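Side-chain contacts in salt-tolerant glutaminase (Micrococcus luteus, PDB 3AGD), which probably hydrolyses L-glutamine to L-glutamate and ammonium: residues S66-Y71 with S235-S240; R85-N90 with H121-G126. One frame throughout, in Å; residues are numbered along the deposited sequence.

Contact 1. Residues S66-Y71 with S235-S240; sequences SKPFTY and SVMTSS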
# COMPACT_ATOMS: atom_id res chain seq x y z
N SER A 66 -6.69 6.62 19.85
CA SER A 66 -6.14 5.63 20.77
C SER A 66 -6.54 4.24 20.29
O SER A 66 -5.86 3.25 20.56
CB SER A 66 -6.73 5.83 22.17
OG SER A 66 -8.10 5.45 22.19
N LYS A 67 -7.65 4.18 19.57
CA LYS A 67 -8.21 2.92 19.08
C LYS A 67 -7.26 1.97 18.35
O LYS A 67 -7.24 0.77 18.63
CB LYS A 67 -9.44 3.22 18.24
CG LYS A 67 -10.58 3.82 19.06
CD LYS A 67 -11.75 4.25 18.19
CE LYS A 67 -12.90 4.77 19.04
NZ LYS A 67 -14.03 5.22 18.19
N PRO A 68 -6.46 2.48 17.40
CA PRO A 68 -5.57 1.54 16.72
C PRO A 68 -4.53 0.92 17.63
O PRO A 68 -4.10 -0.22 17.42
CB PRO A 68 -4.95 2.39 15.60
CG PRO A 68 -5.09 3.79 16.09
CD PRO A 68 -6.43 3.80 16.75
N PHE A 69 -4.14 1.65 18.67
CA PHE A 69 -3.12 1.15 19.59
C PHE A 69 -3.63 0.12 20.59
O PHE A 69 -2.94 -0.87 20.86
CB PHE A 69 -2.46 2.34 20.28
CG PHE A 69 -1.90 3.34 19.30
CD1 PHE A 69 -2.44 4.62 19.20
CD2 PHE A 69 -0.90 2.97 18.41
CE1 PHE A 69 -2.00 5.51 18.22
CE2 PHE A 69 -0.44 3.85 17.43
CZ PHE A 69 -1.00 5.13 17.33
N THR A 70 -4.82 0.32 21.13
CA THR A 70 -5.36 -0.66 22.07
C THR A 70 -5.70 -1.93 21.29
O THR A 70 -5.58 -3.04 21.80
CB THR A 70 -6.64 -0.14 22.78
OG1 THR A 70 -7.52 0.45 21.81
CG2 THR A 70 -6.29 0.90 23.82
N TYR A 71 -6.11 -1.75 20.04
CA TYR A 71 -6.44 -2.87 19.16
C TYR A 71 -5.18 -3.72 18.97
O TYR A 71 -5.24 -4.94 19.02
CB TYR A 71 -6.95 -2.33 17.81
CG TYR A 71 -7.42 -3.38 16.81
CD1 TYR A 71 -8.08 -4.54 17.23
CD2 TYR A 71 -7.26 -3.17 15.44
CE1 TYR A 71 -8.58 -5.46 16.31
CE2 TYR A 71 -7.76 -4.08 14.50
CZ TYR A 71 -8.42 -5.23 14.94
OH TYR A 71 -8.94 -6.12 14.03
N SER A 235 -4.61 -1.78 8.24
CA SER A 235 -5.66 -2.17 7.30
C SER A 235 -7.01 -1.67 7.82
O SER A 235 -7.79 -1.07 7.08
CB SER A 235 -5.73 -3.70 7.14
OG SER A 235 -4.64 -4.21 6.38
N VAL A 236 -7.27 -1.90 9.10
CA VAL A 236 -8.52 -1.47 9.72
C VAL A 236 -8.66 0.05 9.73
O VAL A 236 -9.77 0.58 9.59
CB VAL A 236 -8.62 -2.04 11.15
CG1 VAL A 236 -9.83 -1.47 11.88
CG2 VAL A 236 -8.71 -3.55 11.08
N MET A 237 -7.55 0.76 9.89
CA MET A 237 -7.55 2.22 9.88
C MET A 237 -7.95 2.68 8.47
O MET A 237 -8.75 3.60 8.29
CB MET A 237 -6.16 2.77 10.21
CG MET A 237 -5.79 2.78 11.68
SD MET A 237 -4.05 3.26 11.93
CE MET A 237 -4.09 5.00 11.49
N THR A 238 -7.37 2.02 7.48
CA THR A 238 -7.63 2.35 6.09
C THR A 238 -9.12 2.21 5.76
O THR A 238 -9.74 3.15 5.25
CB THR A 238 -6.82 1.42 5.15
OG1 THR A 238 -5.43 1.56 5.44
CG2 THR A 238 -7.07 1.78 3.69
N SER A 239 -9.70 1.06 6.08
CA SER A 239 -11.10 0.80 5.79
C SER A 239 -12.14 1.64 6.54
O SER A 239 -13.16 2.02 5.96
CB SER A 239 -11.42 -0.68 6.03
OG SER A 239 -10.66 -1.50 5.15
N SER A 240 -11.89 1.93 7.82
CA SER A 240 -12.87 2.68 8.60
C SER A 240 -12.39 3.93 9.33
O SER A 240 -13.21 4.70 9.83
CB SER A 240 -13.53 1.75 9.62
OG SER A 240 -14.08 0.63 8.95
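The ring of Y71 meets V236 at its edge: methyl CG2 of V236 lies near the ring plane, 3.6 Å from Y71 CE2, and V236 CB follows 4.0 Å from the same carbon. The second pair joins P68, three residues before Y71, to M237, the residue after V236: P68 CB lies 3.9 Å from M237 SD, with M237 CG almost as near. M237 reaches across by an extended chi2 (173°) that carries the sulfur to the proline, and the turn at chi3 (70°) then bends CE off that line. The ring of Y71 is sent across with CG anti to the backbone N (chi1 -177°).

All four touching residues are buried. The nearest CA atoms, those of P68 and M237, are 7.2 Å apart and 151 Å² is buried in all, a small contact carried by side chains. The phenol end of Y71 is held by a hydrogen bond between its OH and R232 NH1, one turn before V236, while L211 of helix 201-212 also packs on M237.

Thus the start of helix 67-78 rests on the last turns of helix 227-240. Beside P68, K67 NZ hydrogen-bonds N114 OD1 and M112 O and, weakly, S64 OG. S64 and N114 bind L-glutamate in another structure of this protein, though none is bound here, and the arrangement is consistent with the SxxK motif of the serine beta-lactamase-like glutaminase fold.

Contact 2. Residues R85-N90 with H121-G126; sequences RQVGLN and HQLLVG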
# COMPACT_ATOMS: atom_id res chain seq x y z
N ARG A 85 -13.12 -13.00 17.26
CA ARG A 85 -14.41 -13.55 17.68
C ARG A 85 -15.27 -12.44 18.29
O ARG A 85 -16.49 -12.56 18.31
CB ARG A 85 -14.22 -14.66 18.72
CG ARG A 85 -13.95 -16.05 18.17
CD ARG A 85 -14.16 -17.13 19.25
NE ARG A 85 -13.05 -17.21 20.20
CZ ARG A 85 -11.92 -17.89 19.98
NH1 ARG A 85 -11.74 -18.55 18.84
NH2 ARG A 85 -10.96 -17.90 20.90
N GLN A 86 -14.63 -11.38 18.76
CA GLN A 86 -15.36 -10.27 19.40
C GLN A 86 -15.33 -8.96 18.63
O GLN A 86 -16.11 -8.05 18.91
CB GLN A 86 -14.80 -10.01 20.81
CG GLN A 86 -14.76 -11.22 21.74
CD GLN A 86 -16.15 -11.72 22.13
OE1 GLN A 86 -16.28 -12.57 23.01
NE2 GLN A 86 -17.18 -11.21 21.48
N VAL A 87 -14.42 -8.85 17.67
CA VAL A 87 -14.28 -7.62 16.89
C VAL A 87 -14.20 -7.96 15.41
O VAL A 87 -13.30 -8.69 14.97
CB VAL A 87 -13.01 -6.84 17.33
CG1 VAL A 87 -12.88 -5.56 16.52
CG2 VAL A 87 -13.07 -6.54 18.82
N GLY A 88 -15.13 -7.43 14.63
CA GLY A 88 -15.15 -7.70 13.20
C GLY A 88 -14.20 -6.85 12.39
O GLY A 88 -13.46 -6.03 12.93
N LEU A 89 -14.21 -7.05 11.07
CA LEU A 89 -13.35 -6.30 10.16
C LEU A 89 -14.23 -5.58 9.15
O LEU A 89 -13.73 -5.06 8.14
CB LEU A 89 -12.42 -7.25 9.41
CG LEU A 89 -11.50 -8.13 10.26
CD1 LEU A 89 -10.78 -9.14 9.37
CD2 LEU A 89 -10.50 -7.24 10.98
N ASN A 90 -15.53 -5.57 9.41
CA ASN A 90 -16.48 -4.94 8.51
C ASN A 90 -16.40 -3.42 8.60
O ASN A 90 -16.62 -2.83 9.65
CB ASN A 90 -17.90 -5.39 8.85
CG ASN A 90 -18.93 -4.84 7.89
OD1 ASN A 90 -19.89 -4.18 8.30
ND2 ASN A 90 -18.74 -5.10 6.60
N HIS A 121 -11.12 -2.93 24.41
CA HIS A 121 -10.64 -2.64 25.76
C HIS A 121 -10.91 -3.81 26.70
O HIS A 121 -10.09 -4.13 27.55
CB HIS A 121 -11.30 -1.36 26.29
CG HIS A 121 -10.58 -0.75 27.44
ND1 HIS A 121 -10.61 -1.28 28.72
CD2 HIS A 121 -9.75 0.32 27.51
CE1 HIS A 121 -9.83 -0.56 29.51
NE2 HIS A 121 -9.30 0.41 28.80
N GLN A 122 -12.06 -4.45 26.51
CA GLN A 122 -12.48 -5.60 27.31
C GLN A 122 -11.56 -6.81 27.11
O GLN A 122 -11.50 -7.69 27.97
CB GLN A 122 -13.93 -5.98 26.95
CG GLN A 122 -14.38 -7.39 27.39
CD GLN A 122 -14.83 -7.45 28.85
OE1 GLN A 122 -15.99 -7.16 29.17
NE2 GLN A 122 -13.92 -7.82 29.73
N LEU A 123 -10.84 -6.85 25.99
CA LEU A 123 -9.94 -7.96 25.68
C LEU A 123 -8.49 -7.73 26.08
O LEU A 123 -7.71 -8.68 26.15
CB LEU A 123 -9.96 -8.23 24.17
CG LEU A 123 -11.20 -8.78 23.48
CD1 LEU A 123 -11.16 -8.41 21.99
CD2 LEU A 123 -11.27 -10.29 23.67
N LEU A 124 -8.14 -6.48 26.32
CA LEU A 124 -6.78 -6.06 26.62
C LEU A 124 -5.68 -6.94 27.24
O LEU A 124 -4.64 -7.12 26.61
CB LEU A 124 -6.81 -4.72 27.36
CG LEU A 124 -6.99 -3.60 26.33
CD1 LEU A 124 -6.97 -2.24 26.99
CD2 LEU A 124 -5.87 -3.71 25.29
N VAL A 125 -5.87 -7.48 28.43
CA VAL A 125 -4.80 -8.28 29.03
C VAL A 125 -5.03 -9.78 29.01
O VAL A 125 -4.14 -10.56 28.66
CB VAL A 125 -4.56 -7.83 30.49
CG1 VAL A 125 -3.51 -8.71 31.16
CG2 VAL A 125 -4.12 -6.38 30.51
N GLY A 126 -6.24 -10.19 29.37
CA GLY A 126 -6.58 -11.60 29.40
C GLY A 126 -8.01 -11.76 29.87
O GLY A 126 -8.66 -10.77 30.20
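L123 packs on Q86 and V87 in a small apolar contact between a loop and a helix, within the glutaminase domain of beta-lactamase-like fold. Residues 85-90 form part of the connection that follows helix 80-84, and L123 belongs to the last part of helix 114-123. The modest size is measured by 96 Å² of buried surface, of which L123 supplies about half, and by a closest CA separation of 8.6 Å between Q86 and L123; side chains alone bridge that gap.

The two methyls of L123 divide the work. CD2 approaches the aliphatic part of Q86, 4.1 Å from its CG, whereas CD1 touches both Q86 CB and V87 CG2. Q86 therefore contributes methylenes and not its amide. Its chain folds at chi2 (-67°), which turns the amide aside and leaves CB and CG facing the leucine. Both residues of the loop meet L123 at a slant, and the touching atoms are methyls and methylenes.

Neighbours position both segments. G88 is backbone hydrogen-bonded to P108, which as a proline can only accept; this pins the loop just beyond V87, and V87 also packs on A111. On the helix side the side-chain amide of Q122 is the anchor: its OE1 accepts from Q181 N and its NE2 donates to D182 OD1, holding the residue before L123. The valine is oriented so that CG2, anti to its own carbonyl carbon, is the methyl that faces the leucine, with V87 CG2 4.1 Å from L123 CD1.

From the N terminus the chain first enters 66-71, at the start of helix 67-78, then passes helix 80-84 into the loop 85-90. It returns through helix 114-123 to 121-126, closing contact 2 after 30 intervening residues. A mostly helical run of residues then leads to 235-240, where contact 1 closes the longer loop. Contact 2 thus falls wholly within the span of contact 1, and the two do not cross. Their centres are 12 Å apart and they touch directly: L89 CD2 lies 3.6 Å from Y71 OH, and L124 CD2 lies 3.6 Å from T70 O. Helix 67-78 is accordingly flanked by both segments of contact 2 as well as by helix 227-240.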